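Local coordinates for protein diacylglycerol lipase (Aspergillus oryzae, PDB 5XK2) that probably hydrolyses the ester bonds of mono- and diacylglycerols, as a fungal class 3 lipase of the alpha/beta-hydrolase fold, at residues A173-Y178 and G196-F201; A162-R167 and E190-Q195; A83-F88 and V148-S153. All blocks are in the same frame, centred on the assembly; numbering follows the deposited sequence.

Three contacts sample one alpha/beta-hydrolase sheet and the helices on one side of it. Interactions 1 and 3, centres about 9 Å apart, pair strands 173-178 and 146-152 with their outer neighbours; a probable hydrogen bond of 2.8 Å from Val149 N to Ile174 O joins those two central strands. Interaction 2 lies about 10 Å from interaction 1, between centres, where Asn198 OD1 lies 2.9 Å from Arg167 NH1. Interactions 2 and 3, centres about 14 Å apart, touch where Ala162 CB meets Phe88 CZ. The presumed nucleophile Ser153 ends interaction 3, and Ser153 N lies 2.9 Å from Tyr178 O of interaction 1.

Interaction 1: A173-Y178 and G196-F201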
ATOM      1  N   ALA A 173      -7.352  13.629  28.062  1.00 13.63           N
ATOM      2  CA  ALA A 173      -6.546  12.744  27.210  1.00 11.66           C
ATOM      3  C   ALA A 173      -5.308  13.466  26.694  1.00 11.56           C
ATOM      4  O   ALA A 173      -5.394  14.622  26.275  1.00 12.72           O
ATOM      5  CB  ALA A 173      -7.368  12.233  26.056  1.00 12.63           C
ATOM      6  N   ILE A 174      -4.164  12.789  26.768  1.00  8.95           N
ATOM      7  CA  ILE A 174      -2.917  13.271  26.193  1.00  7.08           C
ATOM      8  C   ILE A 174      -2.710  12.512  24.891  1.00 11.16           C
ATOM      9  O   ILE A 174      -2.699  11.266  24.887  1.00 12.74           O
ATOM     10  CB  ILE A 174      -1.703  13.007  27.115  1.00  9.06           C
ATOM     11  CG1 ILE A 174      -1.985  13.374  28.581  1.00 14.43           C
ATOM     12  CG2 ILE A 174      -0.450  13.699  26.564  1.00 12.37           C
ATOM     13  CD1 ILE A 174      -2.373  14.816  28.794  1.00 19.91           C
ATOM     14  N   LEU A 175      -2.542  13.239  23.793  1.00  8.15           N
ATOM     15  CA  LEU A 175      -2.506  12.604  22.471  1.00  7.45           C
ATOM     16  C   LEU A 175      -1.093  12.453  21.938  1.00  9.36           C
ATOM     17  O   LEU A 175      -0.377  13.439  21.818  1.00  8.78           O
ATOM     18  CB  LEU A 175      -3.331  13.436  21.480  1.00  6.91           C
ATOM     19  CG  LEU A 175      -3.250  13.013  20.006  1.00  9.20           C
ATOM     20  CD1 LEU A 175      -3.823  11.589  19.765  1.00  9.74           C
ATOM     21  CD2 LEU A 175      -3.977  14.044  19.112  1.00 11.11           C
ATOM     22  N   TYR A 176      -0.690  11.227  21.611  1.00  6.36           N
ATOM     23  CA  TYR A 176       0.543  11.034  20.845  1.00  8.95           C
ATOM     24  C   TYR A 176       0.166  10.428  19.510  1.00  9.58           C
ATOM     25  O   TYR A 176      -0.229   9.262  19.438  1.00 10.47           O
ATOM     26  CB  TYR A 176       1.555  10.145  21.594  1.00  9.22           C
ATOM     27  CG  TYR A 176       2.041  10.740  22.903  1.00 10.04           C
ATOM     28  CD1 TYR A 176       1.258  10.662  24.057  1.00 11.23           C
ATOM     29  CD2 TYR A 176       3.245  11.424  22.972  1.00 10.16           C
ATOM     30  CE1 TYR A 176       1.695  11.221  25.266  1.00 11.67           C
ATOM     31  CE2 TYR A 176       3.681  11.990  24.158  1.00  9.81           C
ATOM     32  CZ  TYR A 176       2.913  11.869  25.300  1.00 11.80           C
ATOM     33  OH  TYR A 176       3.350  12.429  26.478  1.00 12.88           O
ATOM     34  N   ALA A 177       0.267  11.228  18.454  1.00  6.99           N
ATOM     35  CA  ALA A 177      -0.185  10.796  17.136  1.00  7.45           C
ATOM     36  C   ALA A 177       0.993  10.746  16.184  1.00  9.11           C
ATOM     37  O   ALA A 177       1.330  11.734  15.547  1.00 10.02           O
ATOM     38  CB  ALA A 177      -1.252  11.755  16.625  1.00  8.56           C
ATOM     39  N   TYR A 178       1.552   9.559  16.016  1.00  6.96           N
ATOM     40  CA  TYR A 178       2.786   9.427  15.237  1.00  7.29           C
ATOM     41  C   TYR A 178       2.424   9.169  13.791  1.00  9.65           C
ATOM     42  O   TYR A 178       1.768   8.185  13.507  1.00  9.84           O
ATOM     43  CB  TYR A 178       3.638   8.275  15.785  1.00  7.78           C
ATOM     44  CG  TYR A 178       4.102   8.480  17.210  1.00  6.90           C
ATOM     45  CD1 TYR A 178       5.296   9.160  17.475  1.00  6.98           C
ATOM     46  CD2 TYR A 178       3.358   7.989  18.291  1.00  5.28           C
ATOM     47  CE1 TYR A 178       5.738   9.366  18.787  1.00  7.58           C
ATOM     48  CE2 TYR A 178       3.795   8.174  19.599  1.00  7.65           C
ATOM     49  CZ  TYR A 178       4.979   8.869  19.841  1.00  7.14           C
ATOM     50  OH  TYR A 178       5.399   9.046  21.147  1.00  9.89           O
ATOM     51  N   GLY A 196      -5.159  21.479  23.808  1.00  9.53           N
ATOM     52  CA  GLY A 196      -3.824  21.236  24.314  1.00  8.34           C
ATOM     53  C   GLY A 196      -3.486  19.763  24.465  1.00 11.39           C
ATOM     54  O   GLY A 196      -4.311  18.892  24.156  1.00 10.36           O
ATOM     55  N   ASN A 197      -2.281  19.505  24.963  1.00  9.45           N
ATOM     56  CA  ASN A 197      -1.792  18.131  25.194  1.00  7.60           C
ATOM     57  C   ASN A 197      -1.834  17.300  23.923  1.00  7.82           C
ATOM     58  O   ASN A 197      -2.213  16.127  23.961  1.00  8.64           O
ATOM     59  CB  ASN A 197      -2.611  17.427  26.288  1.00 12.29           C
ATOM     60  CG  ASN A 197      -2.583  18.159  27.627  1.00 19.83           C
ATOM     61  OD1 ASN A 197      -3.638  18.434  28.215  1.00 24.99           O
ATOM     62  ND2 ASN A 197      -1.396  18.475  28.105  1.00 16.56           N
ATOM     63  N   ASN A 198      -1.440  17.917  22.811  1.00 10.22           N
ATOM     64  CA  ASN A 198      -1.351  17.259  21.507  1.00  6.84           C
ATOM     65  C   ASN A 198       0.078  17.096  21.046  1.00  8.30           C
ATOM     66  O   ASN A 198       0.798  18.091  20.892  1.00  9.67           O
ATOM     67  CB  ASN A 198      -2.097  18.059  20.452  1.00  7.00           C
ATOM     68  CG  ASN A 198      -3.564  18.244  20.800  1.00  9.96           C
ATOM     69  OD1 ASN A 198      -4.261  17.276  21.053  1.00  9.94           O
ATOM     70  ND2 ASN A 198      -4.025  19.493  20.818  1.00  9.97           N
ATOM     71  N   TYR A 199       0.496  15.857  20.804  1.00  6.90           N
ATOM     72  CA  TYR A 199       1.813  15.640  20.207  1.00  7.96           C
ATOM     73  C   TYR A 199       1.666  14.839  18.925  1.00  8.93           C
ATOM     74  O   TYR A 199       1.673  13.593  18.930  1.00 10.40           O
ATOM     75  CB  TYR A 199       2.719  14.924  21.220  1.00  7.94           C
ATOM     76  CG  TYR A 199       2.724  15.672  22.522  1.00 10.59           C
ATOM     77  CD1 TYR A 199       3.495  16.821  22.663  1.00 10.53           C
ATOM     78  CD2 TYR A 199       1.932  15.266  23.592  1.00 13.39           C
ATOM     79  CE1 TYR A 199       3.465  17.565  23.855  1.00 13.61           C
ATOM     80  CE2 TYR A 199       1.907  15.997  24.794  1.00 15.02           C
ATOM     81  CZ  TYR A 199       2.686  17.149  24.904  1.00 20.96           C
ATOM     82  OH  TYR A 199       2.696  17.899  26.063  1.00 21.07           O
ATOM     83  N   ARG A 200       1.663  15.569  17.817  1.00  7.89           N
ATOM     84  CA  ARG A 200       1.508  14.984  16.495  1.00  7.86           C
ATOM     85  C   ARG A 200       2.847  15.043  15.781  1.00  8.81           C
ATOM     86  O   ARG A 200       3.478  16.109  15.719  1.00  9.43           O
ATOM     87  CB  ARG A 200       0.433  15.720  15.677  1.00  8.70           C
ATOM     88  CG  ARG A 200       0.319  15.160  14.233  1.00  8.46           C
ATOM     89  CD  ARG A 200      -0.755  15.887  13.430  1.00  8.26           C
ATOM     90  NE  ARG A 200      -0.422  17.298  13.170  1.00  8.67           N
ATOM     91  CZ  ARG A 200       0.413  17.730  12.221  1.00  8.89           C
ATOM     92  NH1 ARG A 200       1.028  16.860  11.413  1.00  9.25           N
ATOM     93  NH2 ARG A 200       0.613  19.046  12.061  1.00  8.74           N
ATOM     94  N   PHE A 201       3.280  13.899  15.257  1.00  7.54           N
ATOM     95  CA  PHE A 201       4.605  13.788  14.640  1.00  6.64           C
ATOM     96  C   PHE A 201       4.558  13.555  13.154  1.00  9.20           C
ATOM     97  O   PHE A 201       3.669  12.887  12.637  1.00  9.01           O
ATOM     98  CB  PHE A 201       5.389  12.641  15.291  1.00  8.39           C
ATOM     99  CG  PHE A 201       5.615  12.850  16.755  1.00  9.81           C
ATOM    100  CD1 PHE A 201       4.647  12.476  17.666  1.00  8.39           C
ATOM    101  CD2 PHE A 201       6.780  13.435  17.211  1.00  9.58           C
ATOM    102  CE1 PHE A 201       4.839  12.668  19.035  1.00 10.03           C
ATOM    103  CE2 PHE A 201       6.980  13.653  18.563  1.00 10.47           C
ATOM    104  CZ  PHE A 201       6.001  13.269  19.481  1.00  9.51           C
TER
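Tyr178 and Phe201 mark the tight end of this contact. Their rings lie side by side and point the same way, with planes only 9° apart, yet slid so that they barely overlap. The evidence for close packing is Tyr178 CE1, which sits 3.3 Å above the Phe201 ring plane and toward its rim; Tyr178 CD1 lies 3.4 Å from Phe201 CD1. Both side chains start alike, with CG anti to the carbonyl carbon and beside the backbone N (chi1 -63° and -61°). Two residues earlier on each strand, on the same face, Tyr176 and Tyr199 repeat the pattern more loosely: the centroids are 5.1 Å apart, and Tyr199 CD2 lies over one face of the Tyr176 ring, again toward the rim.

Beneath the rings, strands 173-178 and 198-203 run parallel and in register. Leu175 N donates to Asn197 O, Tyr199 N to Leu175 O, Ala177 N to Tyr199 O at 2.8 Å, and Phe201 N to Ala177 O. Helix 186-195 links the two strands, making a beta-alpha-beta unit of the alpha/beta-hydrolase sheet. Helix 14-27 covers the aromatic side: Tyr178 OH is hydrogen-bonded to Phe18 O and Tyr176 OH to Asp17, while Trp21 stacks on Tyr176.

The opposite end is more open, for Ile174, Asn197 and Tyr199 are all partly exposed. Ile174 splits its branches there. CG2 meets Tyr199 CE2 in the plane of the ring, at its edge, at 3.7 Å, whereas CD1 comes up against the side-chain amide of Asn197, 3.5 Å from Asn197 CG. On the sheet face shared by Leu175 and Ala177 contact between the two strands is sparser, with Leu175 CD2 3.8 Å from Asn198 OD1, an oxygen hydrogen-bonded to Arg167.

Interaction 2: A162-R167 and E190-Q195; sequences AAADLR and EFITNQ
The side-chain amide of Gln195 reaches across to Arg167 and Ala164, using both of its polar atoms to tie together two helices, 154-168 and 186-195, that cover the same face of the alpha/beta-hydrolase sheet. Gln195 NE2 gives a long bond of 3.3 Å to Ala164 O, arriving in the carbonyl plane on a lone pair. Gln195 OE1 accepts from Arg167 NH1 at 3.0 Å; the acceptor lies in the guanidinium plane, although NH1 stands above the plane of the Gln195 carbonyl. The guanidinium and amide planes are 84° apart.

Beside this polar link, Ala164 CB rests against Ile192, 3.6 Å from Ile192 CG1. The axes of the two short segments pass 10.2 Å apart at 70°, and a methyl group on one side meets the Ile192 branch on the other.

Farther out, the sheet fixes Arg167: its NE is hydrogen-bonded to Ala173 O and its NH1 also to Asn198 OD1, while Asn198 ND2 donates to Ile192 O. Ala163 CB lies over the centre of one guanidinium face. The chain of Arg167 is extended from CG to NE, and its CD passes 3.2 Å from Gln195 OE1.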
ATOM      1  N   ALA A 162     -10.348  10.221  18.737  1.00  9.48           N
ATOM      2  CA  ALA A 162     -10.700   9.667  20.046  1.00  8.59           C
ATOM      3  C   ALA A 162     -10.318  10.625  21.171  1.00 11.98           C
ATOM      4  O   ALA A 162     -11.106  10.866  22.080  1.00 10.44           O
ATOM      5  CB  ALA A 162     -10.022   8.304  20.264  1.00  9.45           C
ATOM      6  N   ALA A 163      -9.098  11.157  21.126  1.00  9.58           N
ATOM      7  CA  ALA A 163      -8.669  12.098  22.152  1.00  9.54           C
ATOM      8  C   ALA A 163      -9.593  13.323  22.191  1.00  8.62           C
ATOM      9  O   ALA A 163      -9.981  13.774  23.263  1.00 10.12           O
ATOM     10  CB  ALA A 163      -7.201  12.545  21.907  1.00 10.49           C
ATOM     11  N   ALA A 164      -9.914  13.853  21.019  1.00  8.88           N
ATOM     12  CA  ALA A 164     -10.776  15.034  20.912  1.00  8.54           C
ATOM     13  C   ALA A 164     -12.110  14.776  21.612  1.00 11.05           C
ATOM     14  O   ALA A 164     -12.581  15.573  22.429  1.00 10.79           O
ATOM     15  CB  ALA A 164     -11.008  15.389  19.465  1.00  9.38           C
ATOM     16  N   ASP A 165     -12.701  13.635  21.288  1.00  9.31           N
ATOM     17  CA  ASP A 165     -14.017  13.263  21.828  1.00  8.45           C
ATOM     18  C   ASP A 165     -13.932  13.015  23.336  1.00 11.73           C
ATOM     19  O   ASP A 165     -14.736  13.557  24.117  1.00 10.30           O
ATOM     20  CB  ASP A 165     -14.527  12.027  21.072  1.00  9.04           C
ATOM     21  CG  ASP A 165     -15.989  11.706  21.346  1.00 17.22           C
ATOM     22  OD1 ASP A 165     -16.751  12.593  21.781  1.00 17.19           O
ATOM     23  OD2 ASP A 165     -16.377  10.547  21.090  1.00 15.18           O
ATOM     24  N   LEU A 166     -12.962  12.201  23.758  1.00  9.45           N
ATOM     25  CA  LEU A 166     -12.794  11.919  25.169  1.00  8.90           C
ATOM     26  C   LEU A 166     -12.651  13.187  26.003  1.00 11.41           C
ATOM     27  O   LEU A 166     -13.217  13.285  27.089  1.00 12.21           O
ATOM     28  CB  LEU A 166     -11.588  10.989  25.387  1.00  8.50           C
ATOM     29  CG  LEU A 166     -11.850   9.558  24.919  1.00 10.42           C
ATOM     30  CD1 LEU A 166     -10.545   8.744  24.984  1.00 11.43           C
ATOM     31  CD2 LEU A 166     -12.924   8.860  25.782  1.00 11.43           C
ATOM     32  N   ARG A 167     -11.913  14.177  25.499  1.00  9.56           N
ATOM     33  CA  ARG A 167     -11.749  15.412  26.240  1.00  8.07           C
ATOM     34  C   ARG A 167     -13.066  16.149  26.431  1.00 10.02           C
ATOM     35  O   ARG A 167     -13.270  16.748  27.479  1.00 11.85           O
ATOM     36  CB  ARG A 167     -10.752  16.340  25.533  1.00  7.60           C
ATOM     37  CG  ARG A 167      -9.315  15.837  25.609  1.00  8.77           C
ATOM     38  CD  ARG A 167      -8.542  16.505  24.467  1.00  7.79           C
ATOM     39  NE  ARG A 167      -7.168  16.016  24.414  1.00  8.98           N
ATOM     40  CZ  ARG A 167      -6.344  16.280  23.409  1.00  8.88           C
ATOM     41  NH1 ARG A 167      -6.784  16.961  22.356  1.00 10.43           N
ATOM     42  NH2 ARG A 167      -5.099  15.826  23.444  1.00  9.22           N
ATOM     43  N   GLU A 190      -8.853  23.555  14.848  1.00 10.59           N
ATOM     44  CA  GLU A 190      -8.626  24.619  15.838  1.00  9.58           C
ATOM     45  C   GLU A 190      -9.137  24.207  17.215  1.00 10.81           C
ATOM     46  O   GLU A 190      -8.493  24.456  18.232  1.00 10.80           O
ATOM     47  CB  GLU A 190      -9.298  25.939  15.400  1.00 10.07           C
ATOM     48  CG  GLU A 190      -8.749  26.440  14.053  1.00 12.33           C
ATOM     49  CD  GLU A 190      -9.383  27.745  13.585  1.00 17.06           C
ATOM     50  OE1 GLU A 190     -10.051  28.417  14.401  1.00 17.53           O
ATOM     51  OE2 GLU A 190      -9.199  28.078  12.394  1.00 19.92           O
ATOM     52  N   PHE A 191     -10.300  23.569  17.247  1.00  9.20           N
ATOM     53  CA  PHE A 191     -10.845  23.077  18.509  1.00 11.29           C
ATOM     54  C   PHE A 191      -9.898  22.087  19.197  1.00  9.81           C
ATOM     55  O   PHE A 191      -9.594  22.237  20.388  1.00 10.92           O
ATOM     56  CB  PHE A 191     -12.210  22.428  18.254  1.00 12.79           C
ATOM     57  CG  PHE A 191     -12.881  21.897  19.492  1.00 10.36           C
ATOM     58  CD1 PHE A 191     -13.373  22.758  20.459  1.00 15.68           C
ATOM     59  CD2 PHE A 191     -13.036  20.535  19.673  1.00 10.72           C
ATOM     60  CE1 PHE A 191     -14.011  22.260  21.597  1.00 20.30           C
ATOM     61  CE2 PHE A 191     -13.663  20.029  20.811  1.00 13.54           C
ATOM     62  CZ  PHE A 191     -14.146  20.887  21.772  1.00 14.69           C
ATOM     63  N   ILE A 192      -9.424  21.090  18.449  1.00  8.47           N
ATOM     64  CA  ILE A 192      -8.556  20.068  19.041  1.00  7.72           C
ATOM     65  C   ILE A 192      -7.241  20.692  19.507  1.00  7.19           C
ATOM     66  O   ILE A 192      -6.769  20.443  20.612  1.00 10.06           O
ATOM     67  CB  ILE A 192      -8.295  18.922  18.050  1.00  8.12           C
ATOM     68  CG1 ILE A 192      -9.624  18.239  17.687  1.00 12.35           C
ATOM     69  CG2 ILE A 192      -7.270  17.939  18.645  1.00 10.91           C
ATOM     70  CD1 ILE A 192      -9.479  17.130  16.647  1.00 10.80           C
ATOM     71  N   THR A 193      -6.662  21.532  18.652  1.00  8.86           N
ATOM     72  CA  THR A 193      -5.420  22.226  18.969  1.00  8.42           C
ATOM     73  C   THR A 193      -5.521  22.975  20.295  1.00  8.04           C
ATOM     74  O   THR A 193      -4.635  22.905  21.145  1.00  8.45           O
ATOM     75  CB  THR A 193      -5.070  23.211  17.818  1.00 10.52           C
ATOM     76  OG1 THR A 193      -4.787  22.443  16.644  1.00  8.98           O
ATOM     77  CG2 THR A 193      -3.867  24.115  18.164  1.00  9.53           C
ATOM     78  N   ASN A 194      -6.619  23.707  20.478  1.00  9.73           N
ATOM     79  CA  ASN A 194      -6.725  24.509  21.678  1.00  7.84           C
ATOM     80  C   ASN A 194      -7.174  23.723  22.910  1.00  9.43           C
ATOM     81  O   ASN A 194      -7.179  24.259  24.015  1.00 12.76           O
ATOM     82  CB  ASN A 194      -7.643  25.698  21.403  1.00  8.57           C
ATOM     83  CG  ASN A 194      -6.936  26.747  20.564  1.00 10.64           C
ATOM     84  OD1 ASN A 194      -5.909  27.250  20.974  1.00 16.30           O
ATOM     85  ND2 ASN A 194      -7.469  27.051  19.392  1.00 13.43           N
ATOM     86  N   GLN A 195      -7.458  22.434  22.745  1.00  9.63           N
ATOM     87  CA  GLN A 195      -7.587  21.559  23.914  1.00  8.26           C
ATOM     88  C   GLN A 195      -6.233  21.319  24.580  1.00 10.74           C
ATOM     89  O   GLN A 195      -6.157  20.967  25.766  1.00 13.00           O
ATOM     90  CB  GLN A 195      -8.199  20.207  23.518  1.00  8.67           C
ATOM     91  CG  GLN A 195      -9.654  20.272  23.091  1.00 10.15           C
ATOM     92  CD  GLN A 195     -10.160  18.920  22.592  1.00  9.65           C
ATOM     93  OE1 GLN A 195      -9.439  18.174  21.921  1.00  9.94           O
ATOM     94  NE2 GLN A 195     -11.408  18.604  22.925  1.00 10.81           N
TER

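Interaction 3: A83-F88 and V148-S153; sequences AIVVAF and VVVGHS
Val148 O is gripped by two neighbouring groups of the adjacent strand. Val86 N donates to it in a bond of 2.7 Å, the shortest direct bond between the strands, and the CA-H of Val85 adds a contact of 3.3 Å between Val85 CA and Val148 O. Val150 O repeats the scheme, taking the N-H of Phe88 and, at 3.2 Å from Ala87 CA, a second CA-H. Val148 N to Ile84 O and Val150 N to Val86 O complete the parallel pairing.

Past Phe88 the direct bonding stops. Phe88 O and His152 N are 4.2 Å apart, and a water spans them, donating to Phe88 O at 2.7 Å and accepting from His152 N.

This is where strand 146-152, in the middle of the alpha/beta-hydrolase sheet, runs into what has the sequence and shape of a nucleophile elbow. Ser153 has strained backbone angles for a non-glycine residue (phi 61°, psi -136°) and stands just before helix 154-168. Its OG is hydrogen-bonded to His268 NE2, consistent with a Ser-His-Asp triad completed by Asp206.

Side chains pack on both faces of the pair. On one, Val150 places CG1 between its backbone N and carbonyl carbon (chi1 59°), where it touches Ala87 CB at 3.6 Å and Val85 CG1 at 3.7 Å. On the other, Val149 CG1 meets the Phe88 ring at its edge, in plane, 3.8 Å from Phe88 CE2. Helices 118-138 and 154-168 close over Phe88, whereas Trp21 of helix 14-27 packs on Val85 and Val148.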
ATOM      1  N   ALA A  83      -0.225   5.516  34.057  1.00 11.42           N
ATOM      2  CA  ALA A  83      -0.973   5.891  32.876  1.00 10.94           C
ATOM      3  C   ALA A  83      -1.934   4.804  32.472  1.00  9.14           C
ATOM      4  O   ALA A  83      -1.604   3.626  32.552  1.00 10.47           O
ATOM      5  CB  ALA A  83      -0.017   6.190  31.717  1.00 12.41           C
ATOM      6  N   ILE A  84      -3.107   5.219  32.020  1.00  9.44           N
ATOM      7  CA  ILE A  84      -4.022   4.333  31.316  1.00 10.77           C
ATOM      8  C   ILE A  84      -3.821   4.664  29.860  1.00 12.24           C
ATOM      9  O   ILE A  84      -3.916   5.820  29.471  1.00 14.27           O
ATOM     10  CB  ILE A  84      -5.486   4.547  31.705  1.00 11.26           C
ATOM     11  CG1 ILE A  84      -5.690   4.389  33.223  1.00 14.22           C
ATOM     12  CG2 ILE A  84      -6.394   3.619  30.881  1.00 11.64           C
ATOM     13  CD1 ILE A  84      -5.246   3.055  33.774  1.00 19.88           C
ATOM     14  N   VAL A  85      -3.519   3.654  29.060  1.00  8.46           N
ATOM     15  CA  VAL A  85      -3.176   3.875  27.668  1.00  8.25           C
ATOM     16  C   VAL A  85      -4.255   3.307  26.757  1.00  9.88           C
ATOM     17  O   VAL A  85      -4.597   2.132  26.862  1.00 10.82           O
ATOM     18  CB  VAL A  85      -1.828   3.211  27.334  1.00 10.92           C
ATOM     19  CG1 VAL A  85      -1.471   3.473  25.886  1.00 12.21           C
ATOM     20  CG2 VAL A  85      -0.739   3.726  28.271  1.00 13.41           C
ATOM     21  N   VAL A  86      -4.791   4.145  25.879  1.00  8.25           N
ATOM     22  CA  VAL A  86      -5.734   3.726  24.856  1.00  7.26           C
ATOM     23  C   VAL A  86      -4.977   3.798  23.534  1.00  9.90           C
ATOM     24  O   VAL A  86      -4.607   4.884  23.098  1.00  9.06           O
ATOM     25  CB  VAL A  86      -6.983   4.644  24.818  1.00  8.80           C
ATOM     26  CG1 VAL A  86      -7.981   4.138  23.768  1.00  9.62           C
ATOM     27  CG2 VAL A  86      -7.629   4.732  26.207  1.00 11.43           C
ATOM     28  N   ALA A  87      -4.733   2.652  22.904  1.00  9.10           N
ATOM     29  CA  ALA A  87      -3.863   2.627  21.742  1.00  7.76           C
ATOM     30  C   ALA A  87      -4.593   2.035  20.553  1.00  8.74           C
ATOM     31  O   ALA A  87      -5.306   1.031  20.691  1.00 10.37           O
ATOM     32  CB  ALA A  87      -2.595   1.826  22.053  1.00 11.61           C
ATOM     33  N   PHE A  88      -4.400   2.633  19.381  1.00  8.04           N
ATOM     34  CA  PHE A  88      -5.092   2.199  18.165  1.00  9.37           C
ATOM     35  C   PHE A  88      -4.162   1.819  17.028  1.00 10.03           C
ATOM     36  O   PHE A  88      -3.184   2.515  16.764  1.00 11.18           O
ATOM     37  CB  PHE A  88      -5.999   3.298  17.614  1.00  9.58           C
ATOM     38  CG  PHE A  88      -7.046   3.767  18.555  1.00  9.25           C
ATOM     39  CD1 PHE A  88      -8.311   3.163  18.581  1.00 12.54           C
ATOM     40  CD2 PHE A  88      -6.806   4.855  19.380  1.00 11.04           C
ATOM     41  CE1 PHE A  88      -9.296   3.639  19.437  1.00 12.67           C
ATOM     42  CE2 PHE A  88      -7.786   5.326  20.258  1.00 11.60           C
ATOM     43  CZ  PHE A  88      -9.042   4.711  20.279  1.00  9.97           C
ATOM     44  N   VAL A 148      -3.574   8.373  28.329  1.00 10.37           N
ATOM     45  CA  VAL A 148      -2.779   8.576  27.119  1.00  8.44           C
ATOM     46  C   VAL A 148      -3.435   7.880  25.942  1.00 10.62           C
ATOM     47  O   VAL A 148      -3.762   6.684  26.030  1.00 12.47           O
ATOM     48  CB  VAL A 148      -1.342   8.024  27.273  1.00  9.50           C
ATOM     49  CG1 VAL A 148      -0.589   8.102  25.932  1.00 14.63           C
ATOM     50  CG2 VAL A 148      -0.579   8.761  28.369  1.00 12.58           C
ATOM     51  N   VAL A 149      -3.631   8.619  24.858  1.00  7.00           N
ATOM     52  CA  VAL A 149      -4.273   8.098  23.651  1.00  7.45           C
ATOM     53  C   VAL A 149      -3.235   8.165  22.537  1.00 10.91           C
ATOM     54  O   VAL A 149      -2.703   9.228  22.244  1.00  9.87           O
ATOM     55  CB  VAL A 149      -5.533   8.898  23.278  1.00  8.87           C
ATOM     56  CG1 VAL A 149      -6.168   8.341  22.014  1.00 13.10           C
ATOM     57  CG2 VAL A 149      -6.547   8.845  24.453  1.00 11.12           C
ATOM     58  N   VAL A 150      -2.930   7.014  21.946  1.00  8.90           N
ATOM     59  CA  VAL A 150      -1.738   6.912  21.115  1.00  7.97           C
ATOM     60  C   VAL A 150      -1.997   6.029  19.905  1.00  8.79           C
ATOM     61  O   VAL A 150      -2.791   5.086  19.954  1.00  9.78           O
ATOM     62  CB  VAL A 150      -0.547   6.355  21.952  1.00  9.40           C
ATOM     63  CG1 VAL A 150      -0.870   4.991  22.520  1.00 13.57           C
ATOM     64  CG2 VAL A 150       0.768   6.316  21.144  1.00 10.51           C
ATOM     65  N   GLY A 151      -1.342   6.352  18.803  1.00  8.40           N
ATOM     66  CA  GLY A 151      -1.347   5.475  17.651  1.00  7.84           C
ATOM     67  C   GLY A 151      -0.266   5.895  16.667  1.00  7.95           C
ATOM     68  O   GLY A 151       0.324   6.976  16.805  1.00  8.07           O
ATOM     69  N   HIS A 152      -0.028   5.042  15.669  1.00  7.28           N
ATOM     70  CA  HIS A 152       0.877   5.349  14.569  1.00  7.64           C
ATOM     71  C   HIS A 152       0.101   5.196  13.263  1.00  7.94           C
ATOM     72  O   HIS A 152      -0.812   4.360  13.193  1.00 10.48           O
ATOM     73  CB  HIS A 152       2.114   4.413  14.614  1.00  7.01           C
ATOM     74  CG  HIS A 152       2.957   4.449  13.374  1.00  7.17           C
ATOM     75  ND1 HIS A 152       2.903   3.462  12.413  1.00  9.94           N
ATOM     76  CD2 HIS A 152       3.853   5.362  12.926  1.00  9.57           C
ATOM     77  CE1 HIS A 152       3.732   3.766  11.428  1.00  9.30           C
ATOM     78  NE2 HIS A 152       4.311   4.920  11.708  1.00  9.17           N
ATOM     79  N   SER A 153       0.458   5.981  12.243  1.00  7.79           N
ATOM     80  CA  SER A 153      -0.131   5.829  10.911  1.00  9.05           C
ATOM     81  C   SER A 153      -1.648   6.059  10.986  1.00 10.67           C
ATOM     82  O   SER A 153      -2.110   6.990  11.651  1.00  8.73           O
ATOM     83  CB  SER A 153       0.206   4.427  10.346  1.00 12.09           C
ATOM     84  OG  SER A 153      -0.205   4.267   8.993  1.00 10.93           O
TER
HETATM   85  O   HOH W   1      -0.715   2.254  15.682  1.00 13.32           O